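Local coordinates for malonyl CoA-acyl carrier protein transacylase (Staphylococcus aureus, PDB 3IM9) that transfers the malonyl group from malonyl-CoA to holo-acyl carrier protein, supplying malonyl-ACP for fatty acid biosynthesis, at residues 19-24 with 64-70; 36-41 with 79-84. The contacts are given in a common frame with arbitrary orientation. Residues are numbered along the deposited sequence.

Interaction 1. Residues 19-24 with 64-70; sequences QGAQKV and LGETENT. With ACT (acetate ion), chain C.
Residues 19-24 are irregular throughout; 64-70 is loop up to T67, where helix 67-84 begins with E66 as N-cap; N69 N and T70 N both donate hydrogen bonds to E66 O (2.8 and 3.0 Å). The former, a loop of the FabD acyltransferase domain after strand 11-16, turns at G20 (phi/psi 108/-21), where a CB would collide with the preceding carbonyl O. The CA atoms of Q19 and T70 lie 6.7 Å apart, those of V24 and L64 7.2 Å. Both hydrogen bonds across the contact involve the Q19 carboxamide (chi1 t, chi2 p), joining loop to first helical turn: OE1 accepts from T67 OG1 (2.7 Å) and NE2 donates to T70 OG1 (3.1 Å), while T70 OG1 donates to L64 O (2.6 Å). Q22 (chi1 p, chi2 m) folds back so that its OE1 accepts from G20 N (2.7 Å); Q22 CG packs 4.1 Å from L64 CG, and L64 CD2 meets V24 CG2 at 4.1 Å. The Q19 side chain is about 6 Å from that of S97, the probable nucleophile, so the contact borders the presumed active site. An acetate ion, probably from the crystallisation liquor, accepts a hydrogen bond at its O from T67 N, 2.7 Å away.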
loop_
_atom_site.group_PDB
_atom_site.type_symbol
_atom_site.label_atom_id
_atom_site.label_comp_id
_atom_site.label_asym_id
_atom_site.label_seq_id
_atom_site.Cartn_x
_atom_site.Cartn_y
_atom_site.Cartn_z
ATOM N N GLN A 19 -4.034 1.514 2.632
ATOM C CA GLN A 19 -5.238 1.487 3.558
ATOM C C GLN A 19 -4.801 1.257 4.972
ATOM O O GLN A 19 -3.989 0.316 5.274
ATOM C CB GLN A 19 -6.141 0.367 3.045
ATOM C CG GLN A 19 -7.503 0.359 3.751
ATOM C CD GLN A 19 -8.427 1.377 3.169
ATOM O OE1 GLN A 19 -8.486 1.584 1.957
ATOM N NE2 GLN A 19 -9.230 2.033 4.078
ATOM N N GLY A 20 -5.355 2.065 5.859
ATOM C CA GLY A 20 -4.958 1.996 7.289
ATOM C C GLY A 20 -4.120 3.161 7.747
ATOM O O GLY A 20 -4.164 3.495 8.952
ATOM N N ALA A 21 -3.474 3.863 6.804
ATOM C CA ALA A 21 -2.722 5.035 7.176
ATOM C C ALA A 21 -3.486 6.386 7.080
ATOM O O ALA A 21 -3.011 7.412 7.547
ATOM C CB ALA A 21 -1.444 5.110 6.310
ATOM N N GLN A 22 -4.708 6.356 6.543
ATOM C CA GLN A 22 -5.473 7.600 6.347
ATOM C C GLN A 22 -5.814 8.239 7.714
ATOM O O GLN A 22 -5.925 7.510 8.742
ATOM C CB GLN A 22 -6.759 7.311 5.545
ATOM C CG GLN A 22 -7.862 6.471 6.266
ATOM C CD GLN A 22 -7.610 5.005 6.280
ATOM O OE1 GLN A 22 -6.643 4.452 5.755
ATOM N NE2 GLN A 22 -8.539 4.335 6.972
ATOM N N LYS A 23 -6.154 9.515 7.673
ATOM C CA LYS A 23 -6.657 10.219 8.850
ATOM C C LYS A 23 -7.412 11.413 8.399
ATOM O O LYS A 23 -6.957 12.059 7.429
ATOM C CB LYS A 23 -5.531 10.636 9.811
ATOM C CG LYS A 23 -4.449 11.506 9.214
ATOM C CD LYS A 23 -3.452 11.820 10.422
ATOM C CE LYS A 23 -2.632 13.088 10.178
ATOM N NZ LYS A 23 -3.509 14.321 9.920
ATOM N N VAL A 24 -8.549 11.704 9.075
ATOM C CA VAL A 24 -9.258 12.917 8.773
ATOM C C VAL A 24 -8.346 14.106 9.046
ATOM O O VAL A 24 -7.646 14.213 10.074
ATOM C CB VAL A 24 -10.569 13.058 9.539
ATOM C CG1 VAL A 24 -11.255 14.372 9.079
ATOM C CG2 VAL A 24 -11.414 11.808 9.298
ATOM N N LEU A 64 -14.294 8.357 4.860
ATOM C CA LEU A 64 -12.846 8.364 4.451
ATOM C C LEU A 64 -12.238 6.949 4.533
ATOM O O LEU A 64 -11.410 6.578 3.711
ATOM C CB LEU A 64 -12.041 9.392 5.284
ATOM C CG LEU A 64 -10.518 9.377 4.954
ATOM C CD1 LEU A 64 -10.272 9.799 3.447
ATOM C CD2 LEU A 64 -9.754 10.417 5.827
ATOM N N GLY A 65 -12.699 6.157 5.506
ATOM C CA GLY A 65 -12.165 4.791 5.679
ATOM C C GLY A 65 -12.824 3.734 4.825
ATOM O O GLY A 65 -12.385 2.563 4.952
ATOM N N GLU A 66 -13.765 4.090 3.942
ATOM C CA GLU A 66 -14.348 3.113 3.006
ATOM C C GLU A 66 -13.409 3.143 1.809
ATOM O O GLU A 66 -13.219 4.205 1.181
ATOM C CB GLU A 66 -15.778 3.526 2.617
ATOM C CG GLU A 66 -16.649 3.590 3.913
ATOM C CD GLU A 66 -18.011 4.226 3.763
ATOM O OE1 GLU A 66 -18.431 4.448 2.626
ATOM O OE2 GLU A 66 -18.702 4.514 4.795
ATOM N N THR A 67 -12.832 1.983 1.488
ATOM C CA THR A 67 -11.670 1.883 0.535
ATOM C C THR A 67 -11.914 2.515 -0.838
ATOM O O THR A 67 -10.933 3.017 -1.435
ATOM C CB THR A 67 -11.248 0.417 0.444
ATOM O OG1 THR A 67 -9.899 0.390 -0.058
ATOM C CG2 THR A 67 -12.177 -0.429 -0.381
ATOM N N GLU A 68 -13.181 2.587 -1.304
ATOM C CA GLU A 68 -13.446 3.262 -2.617
ATOM C C GLU A 68 -13.057 4.753 -2.544
ATOM O O GLU A 68 -12.718 5.383 -3.585
ATOM C CB GLU A 68 -14.895 3.048 -3.111
ATOM C CG GLU A 68 -15.967 3.564 -2.192
ATOM C CD GLU A 68 -16.421 2.601 -1.127
ATOM O OE1 GLU A 68 -17.627 2.697 -0.834
ATOM O OE2 GLU A 68 -15.659 1.842 -0.508
ATOM N N ASN A 69 -13.144 5.300 -1.344
ATOM C CA ASN A 69 -12.697 6.683 -1.049
ATOM C C ASN A 69 -11.281 6.766 -0.534
ATOM O O ASN A 69 -10.516 7.662 -0.939
ATOM C CB ASN A 69 -13.605 7.351 -0.043
ATOM C CG ASN A 69 -15.068 7.197 -0.420
ATOM O OD1 ASN A 69 -15.443 7.441 -1.561
ATOM N ND2 ASN A 69 -15.924 6.791 0.568
ATOM N N THR A 70 -10.865 5.809 0.316
ATOM C CA THR A 70 -9.551 5.939 0.934
ATOM C C THR A 70 -8.472 5.792 -0.126
ATOM O O THR A 70 -7.408 6.421 -0.010
ATOM C CB THR A 70 -9.277 4.756 1.916
ATOM O OG1 THR A 70 -10.525 4.405 2.615
ATOM C CG2 THR A 70 -8.254 5.282 2.923
HETATM C C ACT C . -12.763 -1.059 3.182
HETATM O O ACT C . -13.633 -0.287 2.803
HETATM O OXT ACT C . -12.925 -2.233 2.740
HETATM C CH3 ACT C . -11.627 -0.674 4.058
#

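Interaction 2. Residues 36-41 with 79-84; sequences QATEIL and SALLAA
Two helices can run very close where alanines line their interface, and the packing of helix 35-47 on the C-terminal part of helix 67-84 is a compact example. Both segments are helical, and their axes approach to 7.5 Å with N-to-C directions 150° apart, a nearly antiparallel pair. The register sets A37 against A80, with CA atoms 4.1 Å apart, and Q36 against A84, at 5.2 Å.

A80, I40 and A83 bury the most surface. A80 lies in the middle: its CB is 4.0 Å from A37 CB, 4.0 Å from I40 CG2 and 4.0 Å from L41 CG, while its carbonyl O receives a CA-H...O contact from A37 CA at 3.5 Å. With only methyl groups at A37 and A80, the backbones can come near enough for this contact. I40 (chi1 m, chi2 m) points its CA-to-CB bond toward the partner helix and fills the space beside A80 and A83; its CG1 rests 3.8 Å from A83 CB, and its CG2 is 3.9 Å from S79 CB. A83 turns its CB toward the partner helix, and its carbonyl O lies 3.3 Å from Q36 CB. At the Q36 end, Q36 (chi1 m, chi2 p) reaches a water that donates to Q36 OE1 (3.2 Å) and to A84 O (2.7 Å).

This is structural packing away from the annotated sites. F112 of helix 112-128 touches both I40 and S79, S79 also meets V105 of helix 99-106, and L81 and L82 lean on I281 of strand 275-281, so that helix 67-84 lies between helix 35-47 and the parallel sheet.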
loop_
_atom_site.group_PDB
_atom_site.type_symbol
_atom_site.label_atom_id
_atom_site.label_comp_id
_atom_site.label_asym_id
_atom_site.label_seq_id
_atom_site.Cartn_x
_atom_site.Cartn_y
_atom_site.Cartn_z
ATOM N N GLN A 36 2.713 23.226 -5.881
ATOM C CA GLN A 36 2.829 21.897 -6.545
ATOM C C GLN A 36 1.851 20.940 -5.894
ATOM O O GLN A 36 1.186 20.163 -6.622
ATOM C CB GLN A 36 4.247 21.345 -6.465
ATOM C CG GLN A 36 5.277 22.084 -7.431
ATOM C CD GLN A 36 5.528 23.533 -7.028
ATOM O OE1 GLN A 36 5.872 23.835 -5.865
ATOM N NE2 GLN A 36 5.305 24.465 -7.989
ATOM N N ALA A 37 1.819 20.941 -4.545
ATOM C CA ALA A 37 0.850 20.075 -3.882
ATOM C C ALA A 37 -0.545 20.466 -4.271
ATOM O O ALA A 37 -1.392 19.594 -4.417
ATOM C CB ALA A 37 0.995 20.156 -2.398
ATOM N N THR A 38 -0.884 21.744 -4.388
ATOM C CA THR A 38 -2.227 22.139 -4.699
ATOM C C THR A 38 -2.662 21.783 -6.104
ATOM O O THR A 38 -3.815 21.436 -6.341
ATOM C CB THR A 38 -2.382 23.697 -4.473
ATOM O OG1 THR A 38 -2.050 23.986 -3.120
ATOM C CG2 THR A 38 -3.746 24.231 -4.817
ATOM N N GLU A 39 -1.703 21.771 -7.025
ATOM C CA GLU A 39 -2.012 21.256 -8.362
ATOM C C GLU A 39 -2.527 19.782 -8.351
ATOM O O GLU A 39 -3.502 19.461 -9.045
ATOM C CB GLU A 39 -0.761 21.363 -9.190
ATOM C CG GLU A 39 -0.973 20.860 -10.607
ATOM C CD GLU A 39 0.235 21.144 -11.525
ATOM O OE1 GLU A 39 1.394 21.484 -11.035
ATOM O OE2 GLU A 39 -0.018 20.999 -12.759
ATOM N N ILE A 40 -1.880 18.967 -7.510
ATOM C CA ILE A 40 -2.294 17.585 -7.383
ATOM C C ILE A 40 -3.654 17.518 -6.714
ATOM O O ILE A 40 -4.578 16.827 -7.175
ATOM C CB ILE A 40 -1.270 16.760 -6.601
ATOM C CG1 ILE A 40 0.097 16.631 -7.330
ATOM C CG2 ILE A 40 -1.809 15.340 -6.289
ATOM C CD1 ILE A 40 -0.003 15.963 -8.716
ATOM N N LEU A 41 -3.807 18.251 -5.593
ATOM C CA LEU A 41 -5.104 18.171 -4.880
ATOM C C LEU A 41 -6.258 18.650 -5.746
ATOM O O LEU A 41 -7.322 18.071 -5.733
ATOM C CB LEU A 41 -4.947 19.027 -3.576
ATOM C CG LEU A 41 -4.019 18.347 -2.606
ATOM C CD1 LEU A 41 -3.485 19.376 -1.596
ATOM C CD2 LEU A 41 -4.774 17.273 -1.726
ATOM N N SER A 79 0.904 11.782 -3.474
ATOM C CA SER A 79 1.395 12.416 -4.733
ATOM C C SER A 79 1.542 13.919 -4.516
ATOM O O SER A 79 2.391 14.556 -5.189
ATOM C CB SER A 79 0.392 12.148 -5.841
ATOM O OG SER A 79 0.397 10.717 -6.170
ATOM N N ALA A 80 0.699 14.523 -3.697
ATOM C CA ALA A 80 0.770 15.982 -3.465
ATOM C C ALA A 80 2.047 16.289 -2.718
ATOM O O ALA A 80 2.774 17.238 -3.041
ATOM C CB ALA A 80 -0.463 16.460 -2.651
ATOM N N LEU A 81 2.369 15.472 -1.713
ATOM C CA LEU A 81 3.646 15.613 -1.002
ATOM C C LEU A 81 4.783 15.428 -1.944
ATOM O O LEU A 81 5.794 16.181 -1.904
ATOM C CB LEU A 81 3.787 14.665 0.189
ATOM C CG LEU A 81 2.853 14.886 1.348
ATOM C CD1 LEU A 81 2.860 13.696 2.291
ATOM C CD2 LEU A 81 3.260 16.105 2.170
ATOM N N LEU A 82 4.744 14.372 -2.744
ATOM C CA LEU A 82 5.815 14.073 -3.689
ATOM C C LEU A 82 6.053 15.265 -4.630
ATOM O O LEU A 82 7.213 15.600 -4.842
ATOM C CB LEU A 82 5.437 12.732 -4.419
ATOM C CG LEU A 82 6.532 12.251 -5.367
ATOM C CD1 LEU A 82 7.648 11.717 -4.553
ATOM C CD2 LEU A 82 5.883 11.160 -6.105
ATOM N N ALA A 83 4.987 15.912 -5.119
ATOM C CA ALA A 83 5.105 17.002 -6.148
ATOM C C ALA A 83 5.817 18.188 -5.427
ATOM O O ALA A 83 6.495 18.948 -6.109
ATOM C CB ALA A 83 3.752 17.355 -6.625
ATOM N N ALA A 84 5.690 18.338 -4.104
ATOM C CA ALA A 84 6.231 19.504 -3.366
ATOM C C ALA A 84 7.684 19.308 -3.011
ATOM O O ALA A 84 8.366 20.289 -2.656
ATOM C CB ALA A 84 5.421 19.810 -2.104
HETATM O O HOH W 1 7.575 22.785 -3.394
#

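Followed from the N terminus, the chain leaves strand 11-16, enters the loop of residues 19-24, continues into helix 35-47, and passes through helix 52-57 before reaching helix 67-84. Interaction 1 closes the first circuit, bringing the loop back to the start of helix 67-84; interaction 2 closes the second, bringing helix 35-47 to the later turns of that same helix. The segments alternate in sequence, so the two closures cross rather than nest. Their centres are about 19 Å apart and their nearest atoms about 10 Å. One long helix thus meets a loop bordering the presumed active site at its beginning and a helix far from it near its end.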